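Local coordinates for protein aspartokinase (Clostridium acetobutylicum, PDB 3TVI) that probably catalyses the ATP-dependent phosphorylation of the beta-carboxyl group of aspartate, the entry step to lysine, threonine and methionine synthesis, at residues V6-G11 and D202-W207; D209-L214 and I263-K268; I227-Y232 and L275-T280. All blocks are in the same frame, centred on the assembly; numbering follows the deposited sequence.

In the fold
All three contacts belong to the central sheet of the amino acid kinase domain, and they step across it from centre to edge. Contact 1, the buried one, pairs two neighbouring parallel strands, with a regular backbone ladder and an aromatic pair. Contact 2 sets the loop after strand 203-208 against the neighbouring strand in the sheet, 261-265, and is partly buried; side-chain amide and hydroxyl groups replace the ladder, and N206 of contact 1 meets K264 of contact 2 through the backbone. Contact 3, also partly buried, takes in 229-231, one of the two edge strands, where the ladder is short and a serine-aspartate bond closes it. I263 of contact 2 packs on I276 of contact 3.

Contact 1 (V6-G11 and D202-W207)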
ATOM      1  N   VAL B   6     -37.015  18.146   6.649  1.00 50.69           N
ATOM      2  CA  VAL B   6     -36.532  18.340   8.006  1.00 49.48           C
ATOM      3  C   VAL B   6     -35.281  19.185   7.917  1.00 49.08           C
ATOM      4  O   VAL B   6     -34.393  18.888   7.112  1.00 49.63           O
ATOM      5  CB  VAL B   6     -36.126  16.995   8.616  1.00 49.29           C
ATOM      6  CG1 VAL B   6     -35.378  17.182   9.931  1.00 48.32           C
ATOM      7  CG2 VAL B   6     -37.349  16.115   8.786  1.00 50.74           C
ATOM      8  N   THR B   7     -35.181  20.213   8.746  1.00 48.38           N
ATOM      9  CA  THR B   7     -34.107  21.183   8.610  1.00 48.32           C
ATOM     10  C   THR B   7     -33.212  21.205   9.826  1.00 48.03           C
ATOM     11  O   THR B   7     -33.703  21.102  10.944  1.00 49.43           O
ATOM     12  CB  THR B   7     -34.694  22.580   8.451  1.00 49.09           C
ATOM     13  OG1 THR B   7     -35.449  22.895   9.621  1.00 49.70           O
ATOM     14  CG2 THR B   7     -35.610  22.632   7.241  1.00 50.60           C
ATOM     15  N   LYS B   8     -31.903  21.337   9.611  1.00 47.33           N
ATOM     16  CA  LYS B   8     -30.980  21.630  10.700  1.00 47.54           C
ATOM     17  C   LYS B   8     -30.235  22.902  10.399  1.00 47.07           C
ATOM     18  O   LYS B   8     -29.864  23.140   9.256  1.00 47.08           O
ATOM     19  CB  LYS B   8     -29.935  20.530  10.918  1.00 48.72           C
ATOM     20  CG  LYS B   8     -28.618  21.126  11.436  1.00 49.81           C
ATOM     21  CD  LYS B   8     -27.619  20.146  12.009  1.00 50.54           C
ATOM     22  CE  LYS B   8     -26.416  20.902  12.574  1.00 50.31           C
ATOM     23  NZ  LYS B   8     -25.766  21.779  11.563  1.00 50.22           N
ATOM     24  N   PHE B   9     -29.964  23.677  11.446  1.00 47.01           N
ATOM     25  CA  PHE B   9     -29.185  24.900  11.344  1.00 46.76           C
ATOM     26  C   PHE B   9     -28.024  24.879  12.318  1.00 46.96           C
ATOM     27  O   PHE B   9     -28.192  24.529  13.480  1.00 48.85           O
ATOM     28  CB  PHE B   9     -30.089  26.079  11.617  1.00 46.78           C
ATOM     29  CG  PHE B   9     -31.189  26.198  10.626  1.00 47.18           C
ATOM     30  CD1 PHE B   9     -31.037  26.992   9.503  1.00 47.99           C
ATOM     31  CD2 PHE B   9     -32.352  25.471  10.783  1.00 47.22           C
ATOM     32  CE1 PHE B   9     -32.046  27.083   8.564  1.00 49.23           C
ATOM     33  CE2 PHE B   9     -33.369  25.555   9.854  1.00 48.45           C
ATOM     34  CZ  PHE B   9     -33.217  26.363   8.739  1.00 49.57           C
ATOM     35  N   GLY B  10     -26.849  25.259  11.831  1.00 46.68           N
ATOM     36  CA  GLY B  10     -25.621  25.183  12.600  1.00 46.04           C
ATOM     37  C   GLY B  10     -25.340  26.463  13.335  1.00 46.21           C
ATOM     38  O   GLY B  10     -26.121  27.404  13.263  1.00 47.84           O
ATOM     39  N   GLY B  11     -24.207  26.497  14.027  1.00 46.29           N
ATOM     40  CA  GLY B  11     -23.826  27.630  14.871  1.00 46.90           C
ATOM     41  C   GLY B  11     -23.764  28.946  14.136  1.00 47.44           C
ATOM     42  O   GLY B  11     -24.217  29.965  14.645  1.00 46.05           O
ATOM     43  N   ASP B 202     -38.684  13.116   3.529  1.00 64.46           N
ATOM     44  CA  ASP B 202     -38.352  13.085   2.098  1.00 63.50           C
ATOM     45  C   ASP B 202     -37.024  13.742   1.775  1.00 59.57           C
ATOM     46  O   ASP B 202     -36.404  13.437   0.760  1.00 57.84           O
ATOM     47  CB  ASP B 202     -39.431  13.808   1.316  1.00 65.77           C
ATOM     48  CG  ASP B 202     -40.766  13.219   1.539  1.00 68.93           C
ATOM     49  OD1 ASP B 202     -40.855  12.290   2.364  1.00 71.61           O
ATOM     50  OD2 ASP B 202     -41.727  13.680   0.902  1.00 74.29           O
ATOM     51  N   LEU B 203     -36.628  14.679   2.625  1.00 56.84           N
ATOM     52  CA  LEU B 203     -35.412  15.441   2.445  1.00 54.62           C
ATOM     53  C   LEU B 203     -34.898  15.818   3.813  1.00 52.36           C
ATOM     54  O   LEU B 203     -35.674  16.025   4.733  1.00 52.42           O
ATOM     55  CB  LEU B 203     -35.707  16.713   1.645  1.00 54.90           C
ATOM     56  CG  LEU B 203     -34.551  17.675   1.341  1.00 53.89           C
ATOM     57  CD1 LEU B 203     -33.477  17.000   0.507  1.00 53.68           C
ATOM     58  CD2 LEU B 203     -35.075  18.899   0.613  1.00 54.17           C
ATOM     59  N   TYR B 204     -33.588  15.890   3.951  1.00 50.32           N
ATOM     60  CA  TYR B 204     -32.990  16.441   5.146  1.00 49.54           C
ATOM     61  C   TYR B 204     -32.093  17.582   4.676  1.00 48.62           C
ATOM     62  O   TYR B 204     -31.016  17.354   4.140  1.00 48.13           O
ATOM     63  CB  TYR B 204     -32.246  15.345   5.921  1.00 49.08           C
ATOM     64  CG  TYR B 204     -31.247  15.813   6.967  1.00 48.77           C
ATOM     65  CD1 TYR B 204     -31.490  16.923   7.768  1.00 49.11           C
ATOM     66  CD2 TYR B 204     -30.056  15.119   7.162  1.00 48.91           C
ATOM     67  CE1 TYR B 204     -30.572  17.334   8.723  1.00 48.89           C
ATOM     68  CE2 TYR B 204     -29.133  15.517   8.108  1.00 48.67           C
ATOM     69  CZ  TYR B 204     -29.396  16.621   8.889  1.00 49.26           C
ATOM     70  OH  TYR B 204     -28.465  17.007   9.824  1.00 50.45           O
ATOM     71  N   GLU B 205     -32.583  18.810   4.830  1.00 48.04           N
ATOM     72  CA  GLU B 205     -31.818  19.989   4.458  1.00 46.87           C
ATOM     73  C   GLU B 205     -30.863  20.255   5.581  1.00 45.66           C
ATOM     74  O   GLU B 205     -31.276  20.249   6.730  1.00 46.44           O
ATOM     75  CB  GLU B 205     -32.723  21.203   4.270  1.00 47.20           C
ATOM     76  CG  GLU B 205     -33.491  21.191   2.966  1.00 48.01           C
ATOM     77  CD  GLU B 205     -34.499  22.315   2.850  1.00 48.89           C
ATOM     78  OE1 GLU B 205     -34.578  23.161   3.767  1.00 48.66           O
ATOM     79  OE2 GLU B 205     -35.219  22.353   1.828  1.00 49.49           O
ATOM     80  N   ASN B 206     -29.599  20.490   5.255  1.00 44.42           N
ATOM     81  CA  ASN B 206     -28.590  20.757   6.260  1.00 44.32           C
ATOM     82  C   ASN B 206     -28.001  22.149   6.049  1.00 45.42           C
ATOM     83  O   ASN B 206     -27.082  22.334   5.246  1.00 45.91           O
ATOM     84  CB  ASN B 206     -27.525  19.683   6.183  1.00 44.04           C
ATOM     85  CG  ASN B 206     -26.647  19.640   7.403  1.00 43.51           C
ATOM     86  OD1 ASN B 206     -25.681  20.385   7.507  1.00 44.01           O
ATOM     87  ND2 ASN B 206     -26.955  18.730   8.318  1.00 43.92           N
ATOM     88  N   TRP B 207     -28.539  23.126   6.779  1.00 45.81           N
ATOM     89  CA  TRP B 207     -28.237  24.532   6.535  1.00 46.14           C
ATOM     90  C   TRP B 207     -26.980  24.995   7.193  1.00 46.65           C
ATOM     91  O   TRP B 207     -26.831  24.902   8.406  1.00 46.10           O
ATOM     92  CB  TRP B 207     -29.395  25.392   6.980  1.00 46.36           C
ATOM     93  CG  TRP B 207     -30.578  25.236   6.084  1.00 46.58           C
ATOM     94  CD1 TRP B 207     -31.581  24.285   6.156  1.00 46.67           C
ATOM     95  CD2 TRP B 207     -30.902  26.045   4.923  1.00 47.37           C
ATOM     96  NE1 TRP B 207     -32.486  24.456   5.142  1.00 47.36           N
ATOM     97  CE2 TRP B 207     -32.133  25.493   4.368  1.00 47.71           C
ATOM     98  CE3 TRP B 207     -30.314  27.128   4.305  1.00 48.27           C
ATOM     99  CZ2 TRP B 207     -32.738  26.032   3.256  1.00 48.73           C
ATOM    100  CZ3 TRP B 207     -30.927  27.664   3.173  1.00 49.23           C
ATOM    101  CH2 TRP B 207     -32.116  27.131   2.667  1.00 49.53           C
TER
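F9 and W207 lie side by side on one face of a parallel strand pair, both with CG anti to the carbonyl carbon (chi1 -62° and -70°). The phenyl ring and the indole five-membered ring are nearly parallel but slid apart, centroids at 4.5 Å; F9 CE1 comes over one face of the indole, 3.4 Å from W207 CG, and F9 CD1 lies against W207 CB. In its own plane the indole gives NE1 to E205 OE1 at 2.8 Å, which fixes its rotation; that oxygen also salt-bridges R33. T7 CG2 lies beside the E205-W207 bond, 3.7 Å from E205 OE1, while T7 OG1 bonds to the carbonyl of Y35. On the other face Y204, CG anti to its N (chi1 163°), presents a ring edge to K8 CB, CE1 at 3.9 Å. K8 runs on past the phenol to a salt bridge of NZ with D189, which N206 ND2 also meets. Backbone bonds such as W207 N to K8 O, 2.8 Å, hold the register. K8 to G11 are predicted to bind ATP. Helix 17-28 packs on the F9 and W207 face, helix 187-199 on the K8 and Y204 face, and strand 33-38 flanks T7 and F9.

Contact 2 (D209-L214 and I263-K268)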
ATOM      1  N   ASP B 209     -23.085  27.576   6.130  1.00 52.54           N
ATOM      2  CA  ASP B 209     -22.669  28.888   5.621  1.00 55.49           C
ATOM      3  C   ASP B 209     -21.935  28.807   4.292  1.00 54.69           C
ATOM      4  O   ASP B 209     -21.186  29.709   3.949  1.00 55.42           O
ATOM      5  CB  ASP B 209     -21.816  29.635   6.658  1.00 59.46           C
ATOM      6  CG  ASP B 209     -20.500  28.938   6.954  1.00 62.85           C
ATOM      7  OD1 ASP B 209     -20.479  28.042   7.833  1.00 66.57           O
ATOM      8  OD2 ASP B 209     -19.484  29.303   6.316  1.00 66.52           O
ATOM      9  N   VAL B 210     -22.157  27.727   3.547  1.00 53.87           N
ATOM     10  CA  VAL B 210     -21.561  27.543   2.217  1.00 52.93           C
ATOM     11  C   VAL B 210     -22.572  26.882   1.282  1.00 53.76           C
ATOM     12  O   VAL B 210     -23.277  25.951   1.683  1.00 54.00           O
ATOM     13  CB  VAL B 210     -20.302  26.662   2.271  1.00 50.37           C
ATOM     14  CG1 VAL B 210     -19.278  27.255   3.224  1.00 49.99           C
ATOM     15  CG2 VAL B 210     -20.663  25.241   2.675  1.00 48.95           C
ATOM     16  N   SER B 211     -22.632  27.352   0.037  1.00 54.40           N
ATOM     17  CA  SER B 211     -23.627  26.878  -0.928  1.00 54.07           C
ATOM     18  C   SER B 211     -23.298  25.489  -1.504  1.00 54.54           C
ATOM     19  O   SER B 211     -23.065  25.331  -2.701  1.00 54.98           O
ATOM     20  CB  SER B 211     -23.774  27.904  -2.040  1.00 53.80           C
ATOM     21  OG  SER B 211     -24.082  29.161  -1.488  1.00 53.20           O
ATOM     22  N   GLY B 212     -23.310  24.480  -0.644  1.00 54.79           N
ATOM     23  CA  GLY B 212     -22.919  23.140  -1.047  1.00 56.49           C
ATOM     24  C   GLY B 212     -21.425  22.912  -0.912  1.00 57.59           C
ATOM     25  O   GLY B 212     -20.736  23.648  -0.210  1.00 58.35           O
ATOM     26  N   PHE B 213     -20.945  21.860  -1.569  1.00 58.37           N
ATOM     27  CA  PHE B 213     -19.523  21.577  -1.712  1.00 59.23           C
ATOM     28  C   PHE B 213     -19.070  21.949  -3.116  1.00 60.11           C
ATOM     29  O   PHE B 213     -19.863  21.938  -4.058  1.00 61.37           O
ATOM     30  CB  PHE B 213     -19.267  20.087  -1.493  1.00 59.54           C
ATOM     31  CG  PHE B 213     -19.842  19.555  -0.215  1.00 60.02           C
ATOM     32  CD1 PHE B 213     -19.544  20.161   1.001  1.00 61.79           C
ATOM     33  CD2 PHE B 213     -20.675  18.447  -0.221  1.00 59.92           C
ATOM     34  CE1 PHE B 213     -20.071  19.674   2.184  1.00 62.07           C
ATOM     35  CE2 PHE B 213     -21.206  17.952   0.958  1.00 60.31           C
ATOM     36  CZ  PHE B 213     -20.900  18.563   2.161  1.00 62.00           C
ATOM     37  N   LEU B 214     -17.791  22.262  -3.268  1.00 59.77           N
ATOM     38  CA  LEU B 214     -17.268  22.590  -4.594  1.00 61.21           C
ATOM     39  C   LEU B 214     -16.506  21.423  -5.206  1.00 60.75           C
ATOM     40  O   LEU B 214     -16.015  20.540  -4.504  1.00 62.19           O
ATOM     41  CB  LEU B 214     -16.356  23.813  -4.522  1.00 62.03           C
ATOM     42  CG  LEU B 214     -17.015  25.141  -4.155  1.00 60.49           C
ATOM     43  CD1 LEU B 214     -15.920  26.169  -3.966  1.00 60.88           C
ATOM     44  CD2 LEU B 214     -18.009  25.576  -5.220  1.00 60.03           C
ATOM     45  N   ILE B 263     -27.147  19.926   1.233  1.00 53.57           N
ATOM     46  CA  ILE B 263     -26.326  20.936   1.900  1.00 52.23           C
ATOM     47  C   ILE B 263     -26.677  22.288   1.306  1.00 53.20           C
ATOM     48  O   ILE B 263     -26.580  22.476   0.101  1.00 53.94           O
ATOM     49  CB  ILE B 263     -24.820  20.675   1.761  1.00 51.04           C
ATOM     50  CG1 ILE B 263     -24.326  19.775   2.890  1.00 50.67           C
ATOM     51  CG2 ILE B 263     -24.046  21.973   1.876  1.00 51.51           C
ATOM     52  CD1 ILE B 263     -25.024  18.440   2.968  1.00 51.02           C
ATOM     53  N   LYS B 264     -27.091  23.222   2.158  1.00 53.57           N
ATOM     54  CA  LYS B 264     -27.595  24.516   1.708  1.00 53.13           C
ATOM     55  C   LYS B 264     -26.991  25.666   2.523  1.00 52.59           C
ATOM     56  O   LYS B 264     -26.436  25.450   3.607  1.00 50.81           O
ATOM     57  CB  LYS B 264     -29.124  24.513   1.788  1.00 53.04           C
ATOM     58  CG  LYS B 264     -29.795  24.980   0.508  1.00 54.46           C
ATOM     59  CD  LYS B 264     -31.039  24.169   0.187  1.00 54.97           C
ATOM     60  CE  LYS B 264     -31.568  24.460  -1.213  1.00 56.07           C
ATOM     61  NZ  LYS B 264     -31.811  25.911  -1.445  1.00 56.56           N
ATOM     62  N   ASN B 265     -27.092  26.883   1.986  1.00 53.16           N
ATOM     63  CA  ASN B 265     -26.481  28.063   2.612  1.00 53.50           C
ATOM     64  C   ASN B 265     -27.498  29.066   3.174  1.00 52.70           C
ATOM     65  O   ASN B 265     -28.219  29.708   2.416  1.00 52.84           O
ATOM     66  CB  ASN B 265     -25.583  28.761   1.596  1.00 54.90           C
ATOM     67  CG  ASN B 265     -24.821  29.928   2.187  1.00 55.43           C
ATOM     68  OD1 ASN B 265     -24.781  30.110   3.407  1.00 54.93           O
ATOM     69  ND2 ASN B 265     -24.206  30.729   1.316  1.00 55.90           N
ATOM     70  N   THR B 266     -27.523  29.209   4.498  1.00 51.36           N
ATOM     71  CA  THR B 266     -28.454  30.113   5.176  1.00 52.27           C
ATOM     72  C   THR B 266     -28.349  31.547   4.680  1.00 53.64           C
ATOM     73  O   THR B 266     -29.337  32.270   4.705  1.00 55.37           O
ATOM     74  CB  THR B 266     -28.223  30.149   6.708  1.00 52.14           C
ATOM     75  OG1 THR B 266     -28.213  28.821   7.237  1.00 51.96           O
ATOM     76  CG2 THR B 266     -29.321  30.925   7.405  1.00 52.63           C
ATOM     77  N   ASN B 267     -27.161  31.960   4.244  1.00 53.92           N
ATOM     78  CA  ASN B 267     -26.938  33.334   3.786  1.00 54.98           C
ATOM     79  C   ASN B 267     -27.225  33.550   2.298  1.00 56.52           C
ATOM     80  O   ASN B 267     -27.281  34.681   1.834  1.00 56.54           O
ATOM     81  CB  ASN B 267     -25.518  33.757   4.136  1.00 54.81           C
ATOM     82  CG  ASN B 267     -25.232  33.634   5.626  1.00 54.94           C
ATOM     83  OD1 ASN B 267     -24.250  33.023   6.029  1.00 55.41           O
ATOM     84  ND2 ASN B 267     -26.106  34.196   6.451  1.00 54.67           N
ATOM     85  N   LYS B 268     -27.402  32.453   1.561  1.00 58.65           N
ATOM     86  CA  LYS B 268     -27.792  32.484   0.144  1.00 60.21           C
ATOM     87  C   LYS B 268     -28.723  31.305  -0.102  1.00 58.63           C
ATOM     88  O   LYS B 268     -28.318  30.292  -0.665  1.00 57.17           O
ATOM     89  CB  LYS B 268     -26.564  32.390  -0.767  1.00 61.11           C
ATOM     90  CG  LYS B 268     -25.598  33.549  -0.623  1.00 63.44           C
ATOM     91  CD  LYS B 268     -24.594  33.577  -1.762  1.00 66.43           C
ATOM     92  CE  LYS B 268     -23.537  34.652  -1.538  1.00 69.17           C
ATOM     93  NZ  LYS B 268     -22.991  35.214  -2.811  1.00 71.42           N
TER
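Segment 209-214 is a loop without regular structure that runs against the end of strand 263-265 and the turn beyond it. The two backbones are nearest at S211 and N265, CA to CA 4.7 Å. S211 sits at the centre of an inverse gamma turn, closed by G212 N on V210 O at 2.8 Å. G212 then takes phi 88° and psi -163°, a backbone that by itself calls for glycine. Across from it, N265 to K268 form a type I turn, with K268 N on N265 O at 3.0 Å.

N265 carries the polar half of the contact. With CG anti to its backbone N (chi1 -175°), the amide reaches into the loop, and its two ends do different work. ND2 donates, close to the amide plane, to S211 OG at 3.2 Å, a hydroxyl also bonded to D271. OD1 lies against the backbone of D209 and accepts from N267 N at 3.1 Å, the donor standing above the carbonyl plane. The side chain is thus held at both ends and ties the loop to the turn.

The other half is apolar. I263 spreads its two branches: CG2 lies 3.3 Å from G212 CA, where the glycine offers bare backbone, and CG1 touches F213 CZ at 3.7 Å. The phenyl side chain crosses the isoleucine at about a right angle, and both also rest on strand 274-277.

T208 OG1 takes a bond from V210 N and a weak one reaches K264 O, joining loop and strand. D209 is a predicted ATP-binding residue with its side chain about 8 Å, at nearest atoms, from G10 of the same predicted site. The Asx turn at N265, nested in the type I turn, joins the loop carrying D209 to the end of strand 261-265, at the strand ends of an amino acid kinase sheet.

Contact 3 (I227-Y232 and L275-T280); sequences ISKISY and LILSDT
I230 has CG1 anti to its backbone N (chi1 -175°), which leaves CG2 in the crowded position between N and carbonyl carbon and aims it across at I276. I276 turns the other way, CG1 anti to the carbonyl carbon (chi1 -54°), so that I276 CG1 meets I230 CG2 at 3.5 Å while its CG2 remains for Y232. The tyrosine, also with CG anti to the carbonyl carbon (chi1 -63°), swings its ring back over the neighbouring strand. The motif is a short parallel strand pair at the edge of the amino acid kinase sheet, of which 229-231 runs straight into helix 232-240.

The ladder is uneven. L277 N to I230 O, 2.8 Å, is its firm bond, whereas I230 N to L275 O is weak at 3.3 Å, and the bond from L275 N to S228 O is weak and bent. On the face of K229 and L277, the lysine's aliphatic chain crosses L277 obliquely, K229 CG 3.7 Å from L277 CD2. On the face of I230 and I276, helix 232-240 closes over both through L235, and I263 of strand 261-265 adds to the packing.

Beyond the strands the contact turns polar. S231 is the N-cap: its OG accepts from E234 N and donates its proton to D279 OD2 at 2.8 Å, met nearly along the carboxylate C-O axis. The same oxygen takes a weak bond from K233 N, so the aspartate's negative charge lies at the positive end of the helix dipole, probably a favourable placement.

Y232 closes the end. The side chains of I276 and Y232 cross at about a right angle, with I276 CG2 3.3 Å from Y232 CD1, and L277 O stands 3.2 Å above the plane of the Y232 ring, over its centre.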
ATOM      1  N   ILE B 227     -20.881  20.891  -6.688  1.00 53.79           N
ATOM      2  CA  ILE B 227     -21.194  19.484  -6.879  1.00 52.61           C
ATOM      3  C   ILE B 227     -22.707  19.267  -6.780  1.00 53.61           C
ATOM      4  O   ILE B 227     -23.215  18.812  -5.768  1.00 53.17           O
ATOM      5  CB  ILE B 227     -20.487  18.582  -5.844  1.00 51.13           C
ATOM      6  CG1 ILE B 227     -18.979  18.853  -5.800  1.00 50.80           C
ATOM      7  CG2 ILE B 227     -20.754  17.117  -6.161  1.00 50.33           C
ATOM      8  CD1 ILE B 227     -18.253  18.063  -4.731  1.00 49.64           C
ATOM      9  N   SER B 228     -23.426  19.599  -7.840  1.00 55.03           N
ATOM     10  CA  SER B 228     -24.836  19.240  -7.971  1.00 56.04           C
ATOM     11  C   SER B 228     -25.277  18.019  -7.121  1.00 55.25           C
ATOM     12  O   SER B 228     -26.156  18.143  -6.270  1.00 56.13           O
ATOM     13  CB  SER B 228     -25.134  18.991  -9.452  1.00 57.62           C
ATOM     14  OG  SER B 228     -26.455  18.527  -9.654  1.00 59.77           O
ATOM     15  N   LYS B 229     -24.660  16.860  -7.350  1.00 54.94           N
ATOM     16  CA  LYS B 229     -25.058  15.594  -6.706  1.00 54.85           C
ATOM     17  C   LYS B 229     -23.841  14.730  -6.321  1.00 53.89           C
ATOM     18  O   LYS B 229     -22.812  14.778  -6.977  1.00 54.08           O
ATOM     19  CB  LYS B 229     -25.958  14.807  -7.658  1.00 56.24           C
ATOM     20  CG  LYS B 229     -27.360  15.371  -7.828  1.00 57.38           C
ATOM     21  CD  LYS B 229     -28.013  14.919  -9.128  1.00 59.28           C
ATOM     22  CE  LYS B 229     -29.520  14.762  -8.953  1.00 62.06           C
ATOM     23  NZ  LYS B 229     -30.321  15.027 -10.184  1.00 65.06           N
ATOM     24  N   ILE B 230     -23.963  13.932  -5.266  1.00 53.81           N
ATOM     25  CA  ILE B 230     -22.816  13.177  -4.747  1.00 54.18           C
ATOM     26  C   ILE B 230     -23.282  11.968  -3.920  1.00 55.97           C
ATOM     27  O   ILE B 230     -24.178  12.090  -3.098  1.00 58.43           O
ATOM     28  CB  ILE B 230     -21.925  14.105  -3.893  1.00 53.73           C
ATOM     29  CG1 ILE B 230     -20.654  13.402  -3.432  1.00 53.66           C
ATOM     30  CG2 ILE B 230     -22.680  14.621  -2.679  1.00 53.59           C
ATOM     31  CD1 ILE B 230     -19.616  14.365  -2.907  1.00 52.73           C
ATOM     32  N   SER B 231     -22.698  10.794  -4.145  1.00 56.92           N
ATOM     33  CA  SER B 231     -23.115   9.600  -3.405  1.00 57.75           C
ATOM     34  C   SER B 231     -22.464   9.643  -2.035  1.00 56.39           C
ATOM     35  O   SER B 231     -21.584  10.466  -1.806  1.00 53.94           O
ATOM     36  CB  SER B 231     -22.731   8.312  -4.162  1.00 60.14           C
ATOM     37  OG  SER B 231     -21.499   7.755  -3.715  1.00 60.57           O
ATOM     38  N   TYR B 232     -22.887   8.766  -1.128  1.00 58.13           N
ATOM     39  CA  TYR B 232     -22.272   8.709   0.196  1.00 60.36           C
ATOM     40  C   TYR B 232     -20.835   8.235   0.050  1.00 62.11           C
ATOM     41  O   TYR B 232     -19.907   8.906   0.515  1.00 62.39           O
ATOM     42  CB  TYR B 232     -23.039   7.794   1.163  1.00 63.00           C
ATOM     43  CG  TYR B 232     -24.465   8.236   1.474  1.00 66.30           C
ATOM     44  CD1 TYR B 232     -24.743   9.541   1.874  1.00 67.23           C
ATOM     45  CD2 TYR B 232     -25.532   7.338   1.381  1.00 69.93           C
ATOM     46  CE1 TYR B 232     -26.041   9.943   2.149  1.00 70.39           C
ATOM     47  CE2 TYR B 232     -26.834   7.730   1.658  1.00 70.33           C
ATOM     48  CZ  TYR B 232     -27.084   9.031   2.038  1.00 71.83           C
ATOM     49  OH  TYR B 232     -28.374   9.425   2.316  1.00 73.93           O
ATOM     50  N   LEU B 275     -26.330  17.661  -3.318  1.00 55.89           N
ATOM     51  CA  LEU B 275     -27.446  16.819  -2.935  1.00 56.06           C
ATOM     52  C   LEU B 275     -26.930  15.396  -2.700  1.00 57.08           C
ATOM     53  O   LEU B 275     -26.779  14.612  -3.638  1.00 59.85           O
ATOM     54  CB  LEU B 275     -28.503  16.878  -4.045  1.00 56.15           C
ATOM     55  CG  LEU B 275     -29.934  16.439  -3.745  1.00 56.34           C
ATOM     56  CD1 LEU B 275     -30.415  17.015  -2.422  1.00 56.37           C
ATOM     57  CD2 LEU B 275     -30.859  16.854  -4.876  1.00 56.28           C
ATOM     58  N   ILE B 276     -26.649  15.071  -1.442  1.00 56.07           N
ATOM     59  CA  ILE B 276     -25.961  13.830  -1.106  1.00 54.93           C
ATOM     60  C   ILE B 276     -26.945  12.670  -1.155  1.00 57.09           C
ATOM     61  O   ILE B 276     -27.779  12.519  -0.264  1.00 56.66           O
ATOM     62  CB  ILE B 276     -25.304  13.895   0.282  1.00 53.69           C
ATOM     63  CG1 ILE B 276     -24.374  15.118   0.382  1.00 53.41           C
ATOM     64  CG2 ILE B 276     -24.549  12.605   0.565  1.00 52.16           C
ATOM     65  CD1 ILE B 276     -23.974  15.508   1.793  1.00 51.95           C
ATOM     66  N   LEU B 277     -26.829  11.856  -2.205  1.00 61.20           N
ATOM     67  CA  LEU B 277     -27.763  10.755  -2.490  1.00 63.88           C
ATOM     68  C   LEU B 277     -27.260   9.418  -1.958  1.00 66.67           C
ATOM     69  O   LEU B 277     -26.196   9.345  -1.348  1.00 66.89           O
ATOM     70  CB  LEU B 277     -27.976  10.647  -4.002  1.00 64.12           C
ATOM     71  CG  LEU B 277     -28.896  11.658  -4.695  1.00 64.47           C
ATOM     72  CD1 LEU B 277     -29.495  12.669  -3.729  1.00 63.15           C
ATOM     73  CD2 LEU B 277     -28.137  12.348  -5.827  1.00 64.06           C
ATOM     74  N   SER B 278     -28.042   8.365  -2.180  1.00 72.30           N
ATOM     75  CA  SER B 278     -27.620   7.004  -1.857  1.00 76.83           C
ATOM     76  C   SER B 278     -26.829   6.440  -3.019  1.00 79.54           C
ATOM     77  O   SER B 278     -26.959   6.912  -4.146  1.00 76.68           O
ATOM     78  CB  SER B 278     -28.826   6.107  -1.570  1.00 77.44           C
ATOM     79  OG  SER B 278     -28.464   5.068  -0.682  1.00 78.73           O
ATOM     80  N   ASP B 279     -26.017   5.424  -2.742  1.00 86.64           N
ATOM     81  CA  ASP B 279     -25.217   4.783  -3.790  1.00 95.17           C
ATOM     82  C   ASP B 279     -26.102   4.210  -4.905  1.00 96.68           C
ATOM     83  O   ASP B 279     -25.923   4.553  -6.075  1.00 98.55           O
ATOM     84  CB  ASP B 279     -24.297   3.700  -3.204  1.00 98.58           C
ATOM     85  CG  ASP B 279     -23.172   4.283  -2.348  1.00101.39           C
ATOM     86  OD1 ASP B 279     -22.850   3.673  -1.302  1.00106.26           O
ATOM     87  OD2 ASP B 279     -22.613   5.346  -2.716  1.00 97.36           O
ATOM     88  N   THR B 280     -27.066   3.367  -4.545  1.00 98.01           N
ATOM     89  CA  THR B 280     -28.017   2.837  -5.536  1.00101.41           C
ATOM     90  C   THR B 280     -29.097   3.866  -5.945  1.00 99.57           C
ATOM     91  O   THR B 280     -29.839   3.642  -6.907  1.00 96.78           O
ATOM     92  CB  THR B 280     -28.675   1.516  -5.058  1.00103.43           C
ATOM     93  OG1 THR B 280     -29.362   1.724  -3.817  1.00101.89           O
ATOM     94  CG2 THR B 280     -27.616   0.415  -4.888  1.00101.06           C
TER